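Local coordinates for protein arginyl-tRNA synthetase, putative (Plasmodium falciparum, PDB 5JLD) that probably attaches L-arginine to tRNA(Arg) at the expense of ATP, as a class I aminoacyl-tRNA synthetase of the malaria parasite, at residues Glu407-Ala412 and Ser442-Ala447; Ser484-Ile489 and Ile573-Leu578. All coordinates share one frame; numbering follows the deposited sequence.

Contact 1 (Glu407-Ala412 and Ser442-Ala447); sequences EGTERA and SLCVSA
Helices 401-420 and 436-453, which follow the last strand of the parallel sheet in the catalytic domain, cross here at 115° with their local axes only 8.3 Å apart. Such a close approach illustrates how small residues bring helix backbones together: the inner faces carry Gly-408, Thr-409 and Ala-412 on one side and Leu-443 and Cys-444 on the other.

Cys-444 makes the tight part. Its sulfur is anti to the backbone N (chi1 170°) and reaches into the shallow place at Gly-408, where no side chain stands before the backbone. There SG rests on the face of the peptide joining Gly-408 to Thr-409, 3.6 Å from Gly-408 C and the same distance from Thr-409 N, so it packs above the amide plane. Thr-409 flanks this spot. Its OG1 is 3.8 Å from Cys-444 CB, but the hydroxyl is committed within its own helix, hydrogen-bonded to Ile-405 O one turn back. Further along, the packing slackens: the methyl of Ala-412 lies 4.4 Å from Leu-443 CB and 4.3 Å from Cys-444 N, a looser fit of small groups. Leu-443 sends its branched end on to Ile-477 and Ile-480 of helix 476-492.

The outer face of helix 401-420 is different. Glu-407 and Glu-410 point away from the partner helix and the end of Arg-411 turns away too; Glu-407 is exposed, Glu-410 is modelled only to CB and Arg-411 only to NE.

The charged residues thus start from the outer face, while the interface relies on a polarisable sulfur against a peptide face and on the methyl of Ala-412, a cohesion that comes from close fit and dispersion rather than from directed polar bonds.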
loop_
_atom_site.group_PDB
_atom_site.type_symbol
_atom_site.label_atom_id
_atom_site.label_comp_id
_atom_site.label_asym_id
_atom_site.label_seq_id
_atom_site.Cartn_x
_atom_site.Cartn_y
_atom_site.Cartn_z
ATOM N N GLU A 407 7.596 24.008 -4.259
ATOM C CA GLU A 407 7.933 24.687 -3.014
ATOM C C GLU A 407 8.752 23.770 -2.108
ATOM O O GLU A 407 9.798 24.179 -1.557
ATOM C CB GLU A 407 6.669 25.140 -2.289
ATOM C CG GLU A 407 6.917 25.597 -0.865
ATOM C CD GLU A 407 5.743 26.360 -0.285
ATOM O OE1 GLU A 407 4.614 26.211 -0.804
ATOM O OE2 GLU A 407 5.956 27.115 0.687
ATOM N N GLY A 408 8.264 22.534 -1.959
ATOM C CA GLY A 408 9.019 21.518 -1.254
ATOM C C GLY A 408 10.417 21.354 -1.831
ATOM O O GLY A 408 11.395 21.292 -1.103
ATOM N N THR A 409 10.507 21.300 -3.152
ATOM C CA THR A 409 11.776 21.146 -3.849
ATOM C C THR A 409 12.726 22.277 -3.475
ATOM O O THR A 409 13.886 22.033 -3.143
ATOM C CB THR A 409 11.560 21.093 -5.384
ATOM O OG1 THR A 409 10.782 19.938 -5.705
ATOM C CG2 THR A 409 12.877 21.033 -6.136
ATOM N N GLU A 410 12.219 23.507 -3.502
ATOM C CA GLU A 410 12.998 24.663 -3.077
ATOM C C GLU A 410 13.520 24.503 -1.639
ATOM O O GLU A 410 14.705 24.724 -1.370
ATOM C CB GLU A 410 12.158 25.939 -3.200
ATOM N N ARG A 411 12.637 24.107 -0.723
ATOM C CA ARG A 411 13.046 23.859 0.662
ATOM C C ARG A 411 14.158 22.787 0.802
ATOM O O ARG A 411 15.158 22.982 1.526
ATOM C CB ARG A 411 11.824 23.453 1.493
ATOM C CG ARG A 411 11.080 24.611 2.132
ATOM C CD ARG A 411 11.814 25.093 3.379
ATOM N NE ARG A 411 11.463 24.307 4.560
ATOM N N ALA A 412 13.978 21.661 0.109
ATOM C CA ALA A 412 14.943 20.568 0.143
ATOM C C ALA A 412 16.290 21.015 -0.415
ATOM O O ALA A 412 17.328 20.722 0.164
ATOM C CB ALA A 412 14.425 19.364 -0.628
ATOM N N SER A 442 13.851 14.918 -6.296
ATOM C CA SER A 442 13.791 13.527 -5.862
ATOM C C SER A 442 13.643 13.461 -4.341
ATOM O O SER A 442 12.767 12.763 -3.819
ATOM C CB SER A 442 15.035 12.770 -6.323
ATOM O OG SER A 442 14.789 11.379 -6.375
ATOM N N LEU A 443 14.485 14.217 -3.639
ATOM C CA LEU A 443 14.443 14.286 -2.177
ATOM C C LEU A 443 13.067 14.720 -1.661
ATOM O O LEU A 443 12.502 14.081 -0.773
ATOM C CB LEU A 443 15.521 15.244 -1.656
ATOM C CG LEU A 443 16.974 14.827 -1.902
ATOM C CD1 LEU A 443 17.957 15.850 -1.331
ATOM C CD2 LEU A 443 17.249 13.426 -1.342
ATOM N N CYS A 444 12.545 15.808 -2.222
ATOM C CA CYS A 444 11.219 16.315 -1.880
ATOM C C CYS A 444 10.107 15.295 -2.083
ATOM O O CYS A 444 9.299 15.045 -1.188
ATOM C CB CYS A 444 10.892 17.552 -2.720
ATOM S SG CYS A 444 9.160 18.047 -2.547
ATOM N N VAL A 445 10.058 14.729 -3.281
ATOM C CA VAL A 445 9.032 13.749 -3.632
ATOM C C VAL A 445 9.071 12.553 -2.684
ATOM O O VAL A 445 8.042 12.135 -2.122
ATOM C CB VAL A 445 9.206 13.294 -5.092
ATOM C CG1 VAL A 445 8.326 12.095 -5.397
ATOM C CG2 VAL A 445 8.899 14.462 -6.036
ATOM N N SER A 446 10.277 12.029 -2.483
ATOM C CA SER A 446 10.493 10.924 -1.545
ATOM C C SER A 446 10.020 11.272 -0.133
ATOM O O SER A 446 9.377 10.452 0.540
ATOM C CB SER A 446 11.970 10.535 -1.521
ATOM O OG SER A 446 12.335 9.841 -2.700
ATOM N N ALA A 447 10.324 12.498 0.289
ATOM C CA ALA A 447 9.962 12.993 1.611
ATOM C C ALA A 447 8.455 13.054 1.791
ATOM O O ALA A 447 7.924 12.577 2.792
ATOM C CB ALA A 447 10.583 14.373 1.854
#

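Contact 2 (Ser484-Ile489 and Ile573-Leu578); sequences SRICSI and ITKSLL
The all-helical DALR anticodon-binding domain is a bundle, and this contact pairs two of its members, helix 476-492 near its start and helix 564-584 near its end. They run roughly antiparallel, with 147° between their directions and 9.9 Å between the local axes. Compared with helices that meet through glycine and alanine, this spacing leaves room for larger side chains: Ile-486, Lys-575 and Leu-578 fill it, with the smaller Thr-574 and Cys-487.

Ile-486 is the central apolar residue, and its two branches divide the work. CG1 lies beside the backbone N and is extended beyond it, so CD1 reaches furthest across, 3.8 Å from Leu-578 CD2 and 3.9 Å from Thr-574 CG2. It thereby meets residues one turn apart on the opposing helix, and the Ile-486 side chain lies nearly perpendicular to that of Thr-574 and slanted to that of Leu-578. The other branch, CG2, lies 3.9 Å from Lys-575 CB, and here the two side chains lie alongside each other, pointing opposite ways.

Thr-574 offers its methyl to the interface and keeps OG1 bonded to Leu-570 O in its own helix, so its polar atom is satisfied without help from across. The same residue continues into the core on Phe-549, Leu-515 and Ile-519, while Leu-578 goes on to Met-542; helices 510-520 and 536-556 thus pack around this pair.

Lys-575 is the partly exposed member. Its extended first two torsions carry CD to the sulfur, 3.5 Å from Cys-487 SG, the closest contact between the segments. The bends at chi3 (99°) and chi4 (85°) then turn the amine back, leaving Lys-575 NZ 4.0 Å from Cys-487 SG.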
loop_
_atom_site.group_PDB
_atom_site.type_symbol
_atom_site.label_atom_id
_atom_site.label_comp_id
_atom_site.label_asym_id
_atom_site.label_seq_id
_atom_site.Cartn_x
_atom_site.Cartn_y
_atom_site.Cartn_z
ATOM N N SER A 484 22.356 6.262 1.916
ATOM C CA SER A 484 23.609 6.743 1.330
ATOM C C SER A 484 24.809 6.453 2.247
ATOM O O SER A 484 25.916 6.209 1.767
ATOM C CB SER A 484 23.534 8.240 1.021
ATOM O OG SER A 484 23.289 8.998 2.190
ATOM N N ARG A 485 24.600 6.483 3.560
ATOM C CA ARG A 485 25.682 6.119 4.487
ATOM C C ARG A 485 26.079 4.649 4.301
ATOM O O ARG A 485 27.282 4.297 4.176
ATOM C CB ARG A 485 25.269 6.374 5.938
ATOM C CG ARG A 485 25.292 7.841 6.363
ATOM C CD ARG A 485 24.809 8.009 7.805
ATOM N N ILE A 486 25.063 3.787 4.270
ATOM C CA ILE A 486 25.334 2.367 4.078
ATOM C C ILE A 486 26.076 2.133 2.752
ATOM O O ILE A 486 26.975 1.289 2.694
ATOM C CB ILE A 486 24.046 1.536 4.123
ATOM C CG1 ILE A 486 23.326 1.768 5.444
ATOM C CG2 ILE A 486 24.350 0.047 3.988
ATOM C CD1 ILE A 486 22.089 0.940 5.602
ATOM N N CYS A 487 25.736 2.887 1.700
ATOM C CA CYS A 487 26.478 2.757 0.431
ATOM C C CYS A 487 27.925 3.270 0.552
ATOM O O CYS A 487 28.873 2.734 -0.059
ATOM C CB CYS A 487 25.750 3.493 -0.703
ATOM S SG CYS A 487 24.097 2.806 -1.136
ATOM N N SER A 488 28.075 4.331 1.334
ATOM C CA SER A 488 29.374 4.913 1.623
ATOM C C SER A 488 30.306 3.864 2.229
ATOM O O SER A 488 31.490 3.799 1.875
ATOM C CB SER A 488 29.214 6.112 2.562
ATOM O OG SER A 488 30.329 6.269 3.412
ATOM N N ILE A 489 29.775 3.035 3.126
ATOM C CA ILE A 489 30.596 1.934 3.655
ATOM C C ILE A 489 31.225 1.087 2.539
ATOM O O ILE A 489 32.424 0.812 2.554
ATOM C CB ILE A 489 29.790 0.999 4.562
ATOM C CG1 ILE A 489 29.189 1.781 5.727
ATOM C CG2 ILE A 489 30.686 -0.138 5.079
ATOM C CD1 ILE A 489 28.174 0.993 6.516
ATOM N N ILE A 573 23.312 -7.094 2.656
ATOM C CA ILE A 573 21.918 -7.486 2.801
ATOM C C ILE A 573 21.061 -6.308 3.252
ATOM O O ILE A 573 20.007 -6.040 2.663
ATOM C CB ILE A 573 21.758 -8.635 3.793
ATOM C CG1 ILE A 573 22.565 -9.850 3.312
ATOM C CG2 ILE A 573 20.276 -8.961 3.967
ATOM C CD1 ILE A 573 22.556 -11.041 4.282
ATOM N N THR A 574 21.529 -5.589 4.278
ATOM C CA THR A 574 20.760 -4.462 4.793
ATOM C C THR A 574 20.518 -3.400 3.725
ATOM O O THR A 574 19.419 -2.887 3.613
ATOM C CB THR A 574 21.443 -3.804 5.991
ATOM O OG1 THR A 574 21.569 -4.766 7.046
ATOM C CG2 THR A 574 20.618 -2.599 6.488
ATOM N N LYS A 575 21.555 -3.082 2.951
ATOM C CA LYS A 575 21.442 -2.162 1.822
ATOM C C LYS A 575 20.375 -2.616 0.832
ATOM O O LYS A 575 19.449 -1.863 0.536
ATOM C CB LYS A 575 22.782 -2.023 1.101
ATOM C CG LYS A 575 22.763 -1.044 -0.063
ATOM C CD LYS A 575 24.179 -0.615 -0.413
ATOM C CE LYS A 575 24.737 -1.384 -1.592
ATOM N NZ LYS A 575 24.329 -0.749 -2.875
ATOM N N SER A 576 20.506 -3.843 0.325
ATOM C CA SER A 576 19.489 -4.383 -0.577
ATOM C C SER A 576 18.062 -4.204 -0.032
ATOM O O SER A 576 17.152 -3.733 -0.742
ATOM C CB SER A 576 19.736 -5.870 -0.856
ATOM O OG SER A 576 20.808 -6.055 -1.756
ATOM N N LEU A 577 17.874 -4.579 1.232
ATOM C CA LEU A 577 16.548 -4.559 1.829
ATOM C C LEU A 577 16.024 -3.123 1.976
ATOM O O LEU A 577 14.848 -2.847 1.735
ATOM C CB LEU A 577 16.563 -5.267 3.188
ATOM C CG LEU A 577 15.230 -5.452 3.914
ATOM C CD1 LEU A 577 14.188 -6.130 2.981
ATOM C CD2 LEU A 577 15.437 -6.263 5.206
ATOM N N LEU A 578 16.900 -2.220 2.384
ATOM C CA LEU A 578 16.532 -0.821 2.551
ATOM C C LEU A 578 16.104 -0.222 1.203
ATOM O O LEU A 578 15.076 0.446 1.118
ATOM C CB LEU A 578 17.689 -0.032 3.123
ATOM C CG LEU A 578 17.375 1.376 3.617
ATOM C CD1 LEU A 578 16.056 1.392 4.363
ATOM C CD2 LEU A 578 18.515 1.863 4.526
#

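In the fold
Both segments of contact 1 precede those of contact 2 in the sequence; the first pair belongs to the catalytic domain, the second to the anticodon-binding domain. Their centres are 22 Å apart and their nearest atoms about 8 Å, so they do not touch. Helix 476-492 bridges them: its early residues Ile-477 and Ile-480 pack on helix 436-453 of contact 1, while 484-489 forms one side of contact 2. The C-terminal tail runs by both, with Lys-588 N hydrogen-bonded to Ser-446 OG and Glu-591 against Cys-487. One helix thus packs against the catalytic part at its start and within the anticodon-binding bundle further on, so the two parts are joined by direct helix packing.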